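Local coordinates for protein subtilase cytotoxin subunit A (Escherichia coli, PDB 2IY9) that cleaves the endoplasmic reticulum chaperone BiP at a single hinge site, acting as the subtilisin-like serine protease subunit of an AB5 toxin, at residues A[25-30]-A[222-226]; A[45-51]-A[142-148]; A[172-176]-A[293-298]; A[186-190]-A[242-247]. One frame throughout, in Å; residues are numbered along the deposited sequence.

Interaction 1: A[25-30]-A[222-226]; sequences WYFDAI and AQYRK
Residues 25-30 form a short helix, and residues 222-226 run past it as an extended loop; the backbones come closest at Ala29 and Lys226, whose CA atoms lie 4.4 Å apart. Aromatic contacts dominate. Trp25 (chi1 p) directs the edge of its six-membered ring toward the face of Tyr224 (chi1 p) in an offset edge-to-face pair, centroids 5.6 Å apart and planes at 70°. Two CH-pi contacts add to it: Gln223 CG sits 3.8 Å from the centroid of the Trp25 five-membered ring, and Ala29 CB 4.2 Å from that of Tyr224, where a methyl group fits under the ring. Polar linkage is indirect: one water donates to Ala29 O (3.1 Å) and accepts from Tyr224 OH (2.7 Å). Trp25 NE1 is satisfied by Gln254 O, and Gln223 OE1 by Asn255. At the margin, Lys226 CD lies 3.8 Å from Asp28 O. Far from the catalytic residues, this aromatic cluster packs the first helix of the modelled chain against the loop leaving strand 215-221 of the subtilase fold.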
loop_
_atom_site.group_PDB
_atom_site.type_symbol
_atom_site.label_atom_id
_atom_site.label_comp_id
_atom_site.label_asym_id
_atom_site.label_seq_id
_atom_site.Cartn_x
_atom_site.Cartn_y
_atom_site.Cartn_z
ATOM N N TRP A 25 -18.129 3.136 -1.088
ATOM C CA TRP A 25 -18.172 4.583 -0.861
ATOM C C TRP A 25 -16.942 5.332 -1.354
ATOM O O TRP A 25 -17.052 6.450 -1.857
ATOM C CB TRP A 25 -18.406 4.879 0.627
ATOM C CG TRP A 25 -17.234 4.605 1.555
ATOM C CD1 TRP A 25 -17.029 3.485 2.305
ATOM C CD2 TRP A 25 -16.131 5.489 1.843
ATOM N NE1 TRP A 25 -15.869 3.612 3.045
ATOM C CE2 TRP A 25 -15.296 4.827 2.776
ATOM C CE3 TRP A 25 -15.770 6.767 1.401
ATOM C CZ2 TRP A 25 -14.121 5.407 3.283
ATOM C CZ3 TRP A 25 -14.586 7.345 1.901
ATOM C CH2 TRP A 25 -13.789 6.664 2.841
ATOM N N TYR A 26 -15.767 4.716 -1.225
ATOM C CA TYR A 26 -14.518 5.435 -1.504
ATOM C C TYR A 26 -14.190 5.654 -2.979
ATOM O O TYR A 26 -13.346 6.486 -3.304
ATOM C CB TYR A 26 -13.328 4.818 -0.755
ATOM C CG TYR A 26 -13.102 3.337 -0.976
ATOM C CD1 TYR A 26 -12.272 2.882 -2.007
ATOM C CD2 TYR A 26 -13.694 2.392 -0.142
ATOM C CE1 TYR A 26 -12.047 1.519 -2.200
ATOM C CE2 TYR A 26 -13.471 1.010 -0.326
ATOM C CZ TYR A 26 -12.645 0.592 -1.356
ATOM O OH TYR A 26 -12.421 -0.753 -1.556
ATOM N N PHE A 27 -14.870 4.937 -3.872
ATOM C CA PHE A 27 -14.670 5.165 -5.302
ATOM C C PHE A 27 -15.034 6.603 -5.701
ATOM O O PHE A 27 -14.200 7.330 -6.236
ATOM C CB PHE A 27 -15.422 4.123 -6.140
ATOM C CG PHE A 27 -14.639 2.837 -6.368
ATOM C CD1 PHE A 27 -14.053 2.147 -5.305
ATOM C CD2 PHE A 27 -14.514 2.304 -7.645
ATOM C CE1 PHE A 27 -13.333 0.957 -5.522
ATOM C CE2 PHE A 27 -13.797 1.116 -7.866
ATOM C CZ PHE A 27 -13.210 0.448 -6.803
ATOM N N ASP A 28 -16.262 7.030 -5.395
ATOM C CA ASP A 28 -16.657 8.408 -5.680
ATOM C C ASP A 28 -15.845 9.411 -4.845
ATOM O O ASP A 28 -15.463 10.478 -5.339
ATOM C CB ASP A 28 -18.165 8.585 -5.478
ATOM C CG ASP A 28 -18.986 8.053 -6.656
ATOM O OD1 ASP A 28 -18.404 7.611 -7.669
ATOM O OD2 ASP A 28 -20.227 8.088 -6.577
ATOM N N ALA A 29 -15.535 9.044 -3.601
ATOM C CA ALA A 29 -14.807 9.945 -2.689
ATOM C C ALA A 29 -13.425 10.322 -3.229
ATOM O O ALA A 29 -12.980 11.468 -3.077
ATOM C CB ALA A 29 -14.704 9.337 -1.292
ATOM N N ILE A 30 -12.763 9.378 -3.894
ATOM C CA ILE A 30 -11.434 9.640 -4.452
ATOM C C ILE A 30 -11.409 9.905 -5.964
ATOM O O ILE A 30 -10.335 10.124 -6.544
ATOM C CB ILE A 30 -10.413 8.530 -4.075
ATOM C CG1 ILE A 30 -10.670 7.246 -4.871
ATOM C CG2 ILE A 30 -10.446 8.280 -2.587
ATOM C CD1 ILE A 30 -9.567 6.207 -4.752
ATOM N N ALA A 222 -11.446 8.560 7.974
ATOM C CA ALA A 222 -12.848 8.224 8.230
ATOM C C ALA A 222 -13.658 8.377 6.945
ATOM O O ALA A 222 -13.257 9.091 6.024
ATOM C CB ALA A 222 -13.411 9.127 9.318
ATOM N N GLN A 223 -14.804 7.707 6.896
ATOM C CA GLN A 223 -15.691 7.796 5.746
ATOM C C GLN A 223 -16.090 9.242 5.472
ATOM O O GLN A 223 -16.407 9.998 6.397
ATOM C CB GLN A 223 -16.942 6.952 5.995
ATOM C CG GLN A 223 -17.861 6.840 4.790
ATOM C CD GLN A 223 -18.890 5.746 4.968
ATOM O OE1 GLN A 223 -18.683 4.809 5.747
ATOM N NE2 GLN A 223 -20.003 5.848 4.240
ATOM N N TYR A 224 -16.052 9.611 4.196
ATOM C CA TYR A 224 -16.490 10.913 3.734
ATOM C C TYR A 224 -17.039 10.825 2.307
ATOM O O TYR A 224 -16.733 9.884 1.564
ATOM C CB TYR A 224 -15.338 11.927 3.793
ATOM C CG TYR A 224 -14.173 11.609 2.865
ATOM C CD1 TYR A 224 -14.026 12.265 1.647
ATOM C CD2 TYR A 224 -13.210 10.658 3.226
ATOM C CE1 TYR A 224 -12.944 11.979 0.797
ATOM C CE2 TYR A 224 -12.135 10.363 2.395
ATOM C CZ TYR A 224 -12.002 11.021 1.184
ATOM O OH TYR A 224 -10.925 10.715 0.362
ATOM N N ARG A 225 -17.834 11.821 1.927
ATOM C CA ARG A 225 -18.280 11.967 0.551
ATOM C C ARG A 225 -17.424 13.046 -0.079
ATOM O O ARG A 225 -17.013 13.989 0.603
ATOM C CB ARG A 225 -19.744 12.421 0.489
ATOM C CG ARG A 225 -20.722 11.633 1.329
ATOM C CD ARG A 225 -22.159 12.066 1.010
ATOM N NE ARG A 225 -22.660 11.399 -0.186
ATOM C CZ ARG A 225 -23.631 10.489 -0.201
ATOM N NH1 ARG A 225 -24.261 10.132 0.922
ATOM N NH2 ARG A 225 -23.989 9.946 -1.353
ATOM N N LYS A 226 -17.169 12.930 -1.380
ATOM C CA LYS A 226 -16.488 13.994 -2.113
ATOM C C LYS A 226 -17.145 15.333 -1.780
ATOM O O LYS A 226 -18.369 15.444 -1.794
ATOM C CB LYS A 226 -16.559 13.737 -3.615
ATOM C CG LYS A 226 -15.776 14.737 -4.458
ATOM C CD LYS A 226 -15.653 14.244 -5.893
ATOM C CE LYS A 226 -14.474 14.893 -6.599
ATOM N NZ LYS A 226 -13.206 14.625 -5.856
HETATM O O HOH W 1 -10.363 12.344 -1.666
#

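Interaction 2: A[45-51]-A[142-148]; sequences PVVVSVV and GEEKIIN
Backbone hydrogen bonds join residues 45-51 to residues 142-148 in parallel register, Val47 beside Glu143 and Ser49 beside Ile147. Val47 N donates to Gly142 O (3.0 Å) and Glu144 N to Val47 O (2.8 Å); Ser49 N donates to Ile146 O (3.0 Å), Asn148 N to Ser49 O (2.8 Å) and Val51 N to Asn148 O (3.0 Å). Ser49 OG (chi1 t) donates to Glu144 OE2 (2.9 Å), a carboxylate also salt-bridged to Arg115. Between the Val47 and Ser49 bonds, residues 142-148 turn corners at Glu144 (phi/psi 61/33°) and Ile146. A water fills the gap, donating to Val47 O (2.6 Å) and Gly142 O (3.0 Å) and accepting from Ile146 N (3.0 Å). The backbone at Gly142 (phi 93°) calls for glycine. On the Ser49 face, Val51 CG2 meets Ile147 CG2 at 3.8 Å, beside helix 125-134; on the other, Val48 CG1 reaches Asn148 CB at 4.2 Å, toward helix 271-288. Beta-branched valines suit these extended, buried positions. In the central subtilase sheet, strand 47-52 ends in Asp52, the probable charge-relay aspartate. The water thus serves Ile146 N where pairing is interrupted, and Arg115 balances the buried Glu144.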
loop_
_atom_site.group_PDB
_atom_site.type_symbol
_atom_site.label_atom_id
_atom_site.label_comp_id
_atom_site.label_asym_id
_atom_site.label_seq_id
_atom_site.Cartn_x
_atom_site.Cartn_y
_atom_site.Cartn_z
ATOM N N PRO A 45 0.537 -5.066 -18.694
ATOM C CA PRO A 45 0.400 -5.813 -17.449
ATOM C C PRO A 45 1.042 -5.078 -16.283
ATOM O O PRO A 45 2.132 -4.513 -16.409
ATOM C CB PRO A 45 1.128 -7.133 -17.744
ATOM C CG PRO A 45 1.175 -7.205 -19.274
ATOM C CD PRO A 45 1.386 -5.783 -19.661
ATOM N N VAL A 46 0.324 -5.052 -15.169
ATOM C CA VAL A 46 0.799 -4.441 -13.942
ATOM C C VAL A 46 0.587 -5.454 -12.846
ATOM O O VAL A 46 -0.534 -5.908 -12.638
ATOM C CB VAL A 46 0.006 -3.152 -13.601
ATOM C CG1 VAL A 46 0.420 -2.601 -12.234
ATOM C CG2 VAL A 46 0.212 -2.090 -14.673
ATOM N N VAL A 47 1.670 -5.803 -12.157
ATOM C CA VAL A 47 1.631 -6.736 -11.042
ATOM C C VAL A 47 1.988 -5.965 -9.777
ATOM O O VAL A 47 3.072 -5.386 -9.671
ATOM C CB VAL A 47 2.636 -7.903 -11.230
ATOM C CG1 VAL A 47 2.562 -8.868 -10.057
ATOM C CG2 VAL A 47 2.396 -8.639 -12.555
ATOM N N VAL A 48 1.070 -5.958 -8.817
ATOM C CA VAL A 48 1.334 -5.338 -7.532
ATOM C C VAL A 48 1.851 -6.405 -6.571
ATOM O O VAL A 48 1.280 -7.498 -6.454
ATOM C CB VAL A 48 0.066 -4.666 -6.956
ATOM C CG1 VAL A 48 0.338 -4.081 -5.557
ATOM C CG2 VAL A 48 -0.445 -3.579 -7.913
ATOM N N SER A 49 2.951 -6.089 -5.897
ATOM C CA SER A 49 3.501 -6.993 -4.902
ATOM C C SER A 49 2.688 -6.866 -3.604
ATOM O O SER A 49 2.447 -5.761 -3.120
ATOM C CB SER A 49 4.985 -6.672 -4.692
ATOM O OG SER A 49 5.603 -7.677 -3.900
ATOM N N VAL A 50 2.226 -7.992 -3.069
ATOM C CA VAL A 50 1.515 -7.972 -1.792
ATOM C C VAL A 50 2.364 -8.712 -0.760
ATOM O O VAL A 50 2.384 -9.955 -0.718
ATOM C CB VAL A 50 0.071 -8.518 -1.893
ATOM C CG1 VAL A 50 -0.554 -8.701 -0.498
ATOM C CG2 VAL A 50 -0.781 -7.576 -2.714
ATOM N N VAL A 51 3.091 -7.921 0.035
ATOM C CA VAL A 51 4.018 -8.439 1.041
ATOM C C VAL A 51 3.209 -8.496 2.339
ATOM O O VAL A 51 2.877 -7.461 2.954
ATOM C CB VAL A 51 5.292 -7.563 1.160
ATOM C CG1 VAL A 51 6.311 -8.204 2.121
ATOM C CG2 VAL A 51 5.931 -7.353 -0.228
ATOM N N GLY A 142 6.818 -2.607 -14.669
ATOM C CA GLY A 142 5.418 -2.727 -14.244
ATOM C C GLY A 142 5.106 -3.985 -13.440
ATOM O O GLY A 142 4.040 -4.068 -12.825
ATOM N N GLU A 143 6.015 -4.963 -13.467
ATOM C CA GLU A 143 5.891 -6.170 -12.639
ATOM C C GLU A 143 6.581 -5.933 -11.298
ATOM O O GLU A 143 7.811 -5.821 -11.235
ATOM C CB GLU A 143 6.473 -7.406 -13.350
ATOM C CG GLU A 143 5.770 -7.748 -14.677
ATOM C CD GLU A 143 6.341 -8.968 -15.396
ATOM O OE1 GLU A 143 7.474 -9.408 -15.084
ATOM O OE2 GLU A 143 5.642 -9.501 -16.288
ATOM N N GLU A 144 5.773 -5.829 -10.239
ATOM C CA GLU A 144 6.262 -5.590 -8.865
ATOM C C GLU A 144 7.036 -4.264 -8.714
ATOM O O GLU A 144 7.985 -4.146 -7.917
ATOM C CB GLU A 144 7.052 -6.801 -8.342
ATOM C CG GLU A 144 6.263 -8.111 -8.396
ATOM C CD GLU A 144 6.815 -9.171 -7.469
ATOM O OE1 GLU A 144 7.386 -10.154 -7.972
ATOM O OE2 GLU A 144 6.672 -9.029 -6.240
ATOM N N LYS A 145 6.619 -3.270 -9.494
ATOM C CA LYS A 145 7.106 -1.899 -9.363
ATOM C C LYS A 145 6.483 -1.254 -8.120
ATOM O O LYS A 145 7.139 -0.494 -7.375
ATOM C CB LYS A 145 6.701 -1.100 -10.605
ATOM C CG LYS A 145 7.396 0.245 -10.759
ATOM C CD LYS A 145 6.878 0.979 -11.985
ATOM C CE LYS A 145 7.673 2.250 -12.285
ATOM N NZ LYS A 145 9.095 1.961 -12.697
ATOM N N ILE A 146 5.196 -1.537 -7.936
ATOM C CA ILE A 146 4.460 -1.058 -6.786
ATOM C C ILE A 146 4.392 -2.188 -5.775
ATOM O O ILE A 146 3.822 -3.243 -6.053
ATOM C CB ILE A 146 3.029 -0.585 -7.143
ATOM C CG1 ILE A 146 3.047 0.474 -8.263
ATOM C CG2 ILE A 146 2.311 -0.087 -5.877
ATOM C CD1 ILE A 146 4.104 1.604 -8.076
ATOM N N ILE A 147 4.976 -1.936 -4.605
ATOM C CA ILE A 147 5.098 -2.917 -3.539
ATOM C C ILE A 147 4.234 -2.525 -2.338
ATOM O O ILE A 147 4.507 -1.534 -1.655
ATOM C CB ILE A 147 6.589 -3.063 -3.094
ATOM C CG1 ILE A 147 7.490 -3.417 -4.294
ATOM C CG2 ILE A 147 6.735 -4.113 -1.991
ATOM C CD1 ILE A 147 8.973 -3.163 -4.017
ATOM N N ASN A 148 3.200 -3.324 -2.080
ATOM C CA ASN A 148 2.248 -3.044 -1.006
ATOM C C ASN A 148 2.638 -3.717 0.293
ATOM O O ASN A 148 2.742 -4.954 0.376
ATOM C CB ASN A 148 0.847 -3.492 -1.409
ATOM C CG ASN A 148 -0.205 -3.098 -0.388
ATOM O OD1 ASN A 148 -0.509 -3.849 0.562
ATOM N ND2 ASN A 148 -0.740 -1.903 -0.552
HETATM O O HOH W 2 3.617 -2.851 -10.151
#

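Interaction 3: A[172-176]-A[293-298]; sequences NNDRL and TATELK
Asn173, the first residue to leave helix 160-172, adopts positive phi (59/33°), a conformation asparagine tolerates well, and meets the start of helix 294-304. Its carbonyl accepts from the first helical amide, Ala294 N to Asn173 O at 3.0 Å. Asn173 OD1 (chi1 t) accepts from Thr295 OG1 at 2.8 Å and Thr295 N at 3.0 Å. Thr293 (chi1 p) is the N-cap: its OG1 accepts from Glu296 N at 3.0 Å. The amides of Ala294, Thr295 and Glu296, which lack acceptors inside the helix, are therefore all satisfied. Leu297 N, donating to Thr293 O (3.1 Å), begins the regular pattern. Lys298 NZ bonds to Val215 O and Asp213 O. Past the polar end, alanine at 294 is small enough for its CB to approach Arg175 O at 3.5 Å, while Leu176 CD2 touches Ala294 CB and Leu176 CD1 touches Leu297 CB, each at 3.7 Å. The turn from helix 160-172 into strand 176-180 is joined to the start of helix 294-304, whose Leu297 also packs on helices 271-288 and 323-331.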
loop_
_atom_site.group_PDB
_atom_site.type_symbol
_atom_site.label_atom_id
_atom_site.label_comp_id
_atom_site.label_asym_id
_atom_site.label_seq_id
_atom_site.Cartn_x
_atom_site.Cartn_y
_atom_site.Cartn_z
ATOM N N ASN A 172 18.145 3.490 -6.954
ATOM C CA ASN A 172 17.723 2.750 -8.150
ATOM C C ASN A 172 16.587 3.441 -8.895
ATOM O O ASN A 172 16.486 3.345 -10.116
ATOM C CB ASN A 172 17.312 1.320 -7.771
ATOM C CG ASN A 172 18.464 0.510 -7.183
ATOM O OD1 ASN A 172 19.630 0.899 -7.286
ATOM N ND2 ASN A 172 18.135 -0.611 -6.548
ATOM N N ASN A 173 15.724 4.120 -8.136
ATOM C CA ASN A 173 14.669 4.952 -8.703
ATOM C C ASN A 173 13.687 4.183 -9.605
ATOM O O ASN A 173 13.168 4.718 -10.587
ATOM C CB ASN A 173 15.294 6.143 -9.451
ATOM C CG ASN A 173 14.342 7.313 -9.585
ATOM O OD1 ASN A 173 13.308 7.369 -8.911
ATOM N ND2 ASN A 173 14.678 8.252 -10.468
ATOM N N ASP A 174 13.452 2.918 -9.273
ATOM C CA ASP A 174 12.634 2.053 -10.122
ATOM C C ASP A 174 11.349 1.579 -9.448
ATOM O O ASP A 174 10.324 1.404 -10.113
ATOM C CB ASP A 174 13.445 0.866 -10.660
ATOM C CG ASP A 174 14.182 0.093 -9.565
ATOM O OD1 ASP A 174 14.158 0.503 -8.378
ATOM O OD2 ASP A 174 14.795 -0.942 -9.909
ATOM N N ARG A 175 11.393 1.385 -8.136
ATOM C CA ARG A 175 10.245 0.797 -7.428
ATOM C C ARG A 175 9.798 1.652 -6.251
ATOM O O ARG A 175 10.584 2.439 -5.707
ATOM C CB ARG A 175 10.569 -0.619 -6.943
ATOM C CG ARG A 175 11.086 -1.536 -8.040
ATOM C CD ARG A 175 11.307 -2.972 -7.544
ATOM N NE ARG A 175 12.036 -3.741 -8.546
ATOM C CZ ARG A 175 11.471 -4.345 -9.590
ATOM N NH1 ARG A 175 10.159 -4.298 -9.769
ATOM N NH2 ARG A 175 12.227 -5.020 -10.446
ATOM N N LEU A 176 8.530 1.477 -5.868
ATOM C CA LEU A 176 7.943 2.184 -4.752
ATOM C C LEU A 176 7.398 1.232 -3.713
ATOM O O LEU A 176 6.828 0.196 -4.051
ATOM C CB LEU A 176 6.802 3.088 -5.211
ATOM C CG LEU A 176 7.235 4.314 -6.009
ATOM C CD1 LEU A 176 6.008 4.954 -6.596
ATOM C CD2 LEU A 176 8.069 5.293 -5.129
ATOM N N THR A 293 9.983 6.600 -13.683
ATOM C CA THR A 293 10.795 6.507 -12.483
ATOM C C THR A 293 9.876 6.463 -11.277
ATOM O O THR A 293 8.745 6.978 -11.323
ATOM C CB THR A 293 11.778 7.689 -12.345
ATOM O OG1 THR A 293 11.052 8.912 -12.185
ATOM C CG2 THR A 293 12.700 7.784 -13.563
ATOM N N ALA A 294 10.364 5.840 -10.206
ATOM C CA ALA A 294 9.707 5.864 -8.903
ATOM C C ALA A 294 9.450 7.304 -8.464
ATOM O O ALA A 294 8.363 7.629 -7.981
ATOM C CB ALA A 294 10.558 5.154 -7.878
ATOM N N THR A 295 10.445 8.171 -8.664
ATOM C CA THR A 295 10.317 9.577 -8.276
ATOM C C THR A 295 9.129 10.248 -8.974
ATOM O O THR A 295 8.344 10.950 -8.324
ATOM C CB THR A 295 11.632 10.367 -8.500
ATOM O OG1 THR A 295 12.669 9.798 -7.687
ATOM C CG2 THR A 295 11.458 11.839 -8.104
ATOM N N GLU A 296 8.978 10.014 -10.277
ATOM C CA GLU A 296 7.872 10.615 -11.032
ATOM C C GLU A 296 6.496 10.112 -10.571
ATOM O O GLU A 296 5.568 10.905 -10.417
ATOM C CB GLU A 296 8.029 10.425 -12.549
ATOM C CG GLU A 296 6.972 11.218 -13.352
ATOM C CD GLU A 296 6.837 10.811 -14.815
ATOM O OE1 GLU A 296 7.691 10.047 -15.332
ATOM O OE2 GLU A 296 5.858 11.272 -15.456
ATOM N N LEU A 297 6.367 8.801 -10.370
ATOM C CA LEU A 297 5.132 8.225 -9.828
ATOM C C LEU A 297 4.797 8.821 -8.464
ATOM O O LEU A 297 3.676 9.291 -8.246
ATOM C CB LEU A 297 5.239 6.700 -9.732
ATOM C CG LEU A 297 4.915 5.915 -11.008
ATOM C CD1 LEU A 297 5.531 4.519 -10.927
ATOM C CD2 LEU A 297 3.401 5.823 -11.191
ATOM N N LYS A 298 5.778 8.822 -7.554
ATOM C CA LYS A 298 5.568 9.364 -6.210
ATOM C C LYS A 298 5.176 10.846 -6.249
ATOM O O LYS A 298 4.191 11.246 -5.613
ATOM C CB LYS A 298 6.799 9.161 -5.330
ATOM C CG LYS A 298 6.642 9.722 -3.912
ATOM C CD LYS A 298 7.723 9.195 -2.962
ATOM C CE LYS A 298 7.589 9.862 -1.602
ATOM N NZ LYS A 298 8.623 9.367 -0.667
#

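Interaction 4: A[186-190]-A[242-247]; sequences ADIRK and FGNNWV
Two surface loops of the subtilase domain, one following strand 176-180 and the other preceding strand 249-252, meet through a single beta bridge, the first of them shaped by an Asx turn. Asp187 and Phe242 face each other with CA atoms 5.2 Å apart; Phe242 N donates to Ala186 O (3.2 Å) and Ile188 N to Phe242 O (2.8 Å). Asp187 (chi1 t) organises its own loop: OD1 accepts from Arg189 N at 2.9 Å, closing the Asx turn, and also from Arg189 NE at 2.9 Å in a salt bridge, while OD2 accepts from Arg189 NH2 at 2.9 Å. So held, the guanidinium lies with one face over Gly243 CA, 3.7 Å from Arg189 NE, and Asn244 N, 3.5 Å from Arg189 NH1. Gly243, at phi/psi 145/121°, has backbone angles that by themselves call for glycine. The Phe242 ring (chi1 p) folds back over Asp187, whose CA stands 4.0 Å from the ring centroid in a CH-pi contact. Ile188 packs between the loops, with CG2 3.6 Å from Trp246 CE3 and CD1 3.8 Å from Val247 CG2. Trp246 also stacks on His203 and makes a cation-pi contact with Arg196. Because Arg189 NH1 also salt-bridges Asp313, its positive charge is shared between two carboxylates and ties the 186-190 loop to Asp313, while Asn244 ND2 bonds to Val312 O from the other loop.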
loop_
_atom_site.group_PDB
_atom_site.type_symbol
_atom_site.label_atom_id
_atom_site.label_comp_id
_atom_site.label_asym_id
_atom_site.label_seq_id
_atom_site.Cartn_x
_atom_site.Cartn_y
_atom_site.Cartn_z
ATOM N N ALA A 186 -1.776 6.372 17.746
ATOM C CA ALA A 186 -0.629 7.053 18.360
ATOM C C ALA A 186 -0.030 8.122 17.444
ATOM O O ALA A 186 -0.058 7.987 16.216
ATOM C CB ALA A 186 0.445 6.044 18.784
ATOM N N ASP A 187 0.510 9.179 18.055
ATOM C CA ASP A 187 1.310 10.190 17.356
ATOM C C ASP A 187 2.721 9.634 17.161
ATOM O O ASP A 187 3.471 9.460 18.132
ATOM C CB ASP A 187 1.342 11.482 18.185
ATOM C CG ASP A 187 2.122 12.617 17.522
ATOM O OD1 ASP A 187 2.978 12.369 16.638
ATOM O OD2 ASP A 187 1.888 13.781 17.921
ATOM N N ILE A 188 3.068 9.348 15.901
ATOM C CA ILE A 188 4.360 8.742 15.537
ATOM C C ILE A 188 5.571 9.574 16.010
ATOM O O ILE A 188 6.642 9.028 16.278
ATOM C CB ILE A 188 4.458 8.487 14.007
ATOM C CG1 ILE A 188 3.284 7.614 13.535
ATOM C CG2 ILE A 188 5.798 7.796 13.649
ATOM C CD1 ILE A 188 2.953 7.772 12.060
ATOM N N ARG A 189 5.384 10.889 16.107
ATOM C CA ARG A 189 6.436 11.776 16.596
ATOM C C ARG A 189 6.818 11.504 18.060
ATOM O O ARG A 189 7.946 11.761 18.456
ATOM C CB ARG A 189 6.046 13.243 16.403
ATOM C CG ARG A 189 5.880 13.644 14.930
ATOM C CD ARG A 189 5.083 14.922 14.761
ATOM N NE ARG A 189 3.716 14.784 15.258
ATOM C CZ ARG A 189 2.708 15.608 14.966
ATOM N NH1 ARG A 189 2.895 16.644 14.159
ATOM N NH2 ARG A 189 1.501 15.379 15.478
ATOM N N LYS A 190 5.889 10.959 18.841
ATOM C CA LYS A 190 6.095 10.711 20.274
ATOM C C LYS A 190 6.390 9.253 20.636
ATOM O O LYS A 190 6.781 8.957 21.767
ATOM C CB LYS A 190 4.872 11.149 21.060
ATOM C CG LYS A 190 4.491 12.617 20.885
ATOM C CD LYS A 190 3.239 12.909 21.701
ATOM C CE LYS A 190 2.056 12.062 21.235
ATOM N NZ LYS A 190 0.994 11.792 22.260
ATOM N N PHE A 242 -0.494 8.829 13.160
ATOM C CA PHE A 242 -0.409 10.116 12.478
ATOM C C PHE A 242 0.858 10.883 12.852
ATOM O O PHE A 242 1.587 10.510 13.778
ATOM C CB PHE A 242 -1.648 10.980 12.782
ATOM C CG PHE A 242 -1.737 11.452 14.219
ATOM C CD1 PHE A 242 -1.178 12.676 14.606
ATOM C CD2 PHE A 242 -2.385 10.686 15.174
ATOM C CE1 PHE A 242 -1.252 13.118 15.941
ATOM C CE2 PHE A 242 -2.487 11.126 16.510
ATOM C CZ PHE A 242 -1.914 12.337 16.894
ATOM N N GLY A 243 1.104 11.963 12.120
ATOM C CA GLY A 243 2.192 12.862 12.468
ATOM C C GLY A 243 2.851 13.449 11.252
ATOM O O GLY A 243 3.368 12.721 10.400
ATOM N N ASN A 244 2.823 14.778 11.173
ATOM C CA ASN A 244 3.524 15.497 10.130
ATOM C C ASN A 244 4.980 15.033 10.052
ATOM O O ASN A 244 5.628 14.827 11.083
ATOM C CB ASN A 244 3.438 17.001 10.378
ATOM C CG ASN A 244 3.947 17.807 9.211
ATOM O OD1 ASN A 244 5.151 17.929 9.007
ATOM N ND2 ASN A 244 3.032 18.357 8.432
ATOM N N ASN A 245 5.463 14.841 8.825
ATOM C CA ASN A 245 6.820 14.328 8.539
ATOM C C ASN A 245 7.014 12.809 8.741
ATOM O O ASN A 245 8.105 12.278 8.494
ATOM C CB ASN A 245 7.899 15.123 9.295
ATOM C CG ASN A 245 9.185 15.256 8.499
ATOM O OD1 ASN A 245 10.286 15.204 9.060
ATOM N ND2 ASN A 245 9.058 15.431 7.185
ATOM N N TRP A 246 5.956 12.122 9.185
ATOM C CA TRP A 246 5.968 10.661 9.313
ATOM C C TRP A 246 4.855 9.978 8.497
ATOM O O TRP A 246 4.737 8.753 8.518
ATOM C CB TRP A 246 5.868 10.245 10.784
ATOM C CG TRP A 246 7.031 10.693 11.601
ATOM C CD1 TRP A 246 7.202 11.917 12.193
ATOM C CD2 TRP A 246 8.195 9.924 11.917
ATOM N NE1 TRP A 246 8.406 11.953 12.869
ATOM C CE2 TRP A 246 9.034 10.742 12.714
ATOM C CE3 TRP A 246 8.616 8.624 11.598
ATOM C CZ2 TRP A 246 10.274 10.301 13.192
ATOM C CZ3 TRP A 246 9.847 8.179 12.089
ATOM C CH2 TRP A 246 10.657 9.020 12.883
ATOM N N VAL A 247 4.061 10.782 7.788
ATOM C CA VAL A 247 2.952 10.302 6.959
ATOM C C VAL A 247 2.958 11.130 5.670
ATOM O O VAL A 247 2.955 12.364 5.729
ATOM C CB VAL A 247 1.580 10.474 7.685
ATOM C CG1 VAL A 247 0.422 10.028 6.790
ATOM C CG2 VAL A 247 1.559 9.724 9.052
#

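Interactions 2 and 3, centres 13 Å apart, meet where the corner before strand 147-149 runs beside the start of strand 176-180: Lys145 O is 2.8 Å from Leu176 N, a probable hydrogen bond, and the Lys145 CE to Leu297 CD1 contact of 3.4 Å carries the packing on to helix 294-304. Interaction 2 lies near the probable charge-relay residues: between side chains, Asn148 is about 7 Å from His89, and Val50 about 4 Å from Asp52, its near neighbour in sequence. Interactions 1 and 4 lie farther out, their centres 24 Å apart, each about 18 Å from the chain centre. Along the sequence, interaction 1 crosses interactions 3 and 4 and encloses interaction 2.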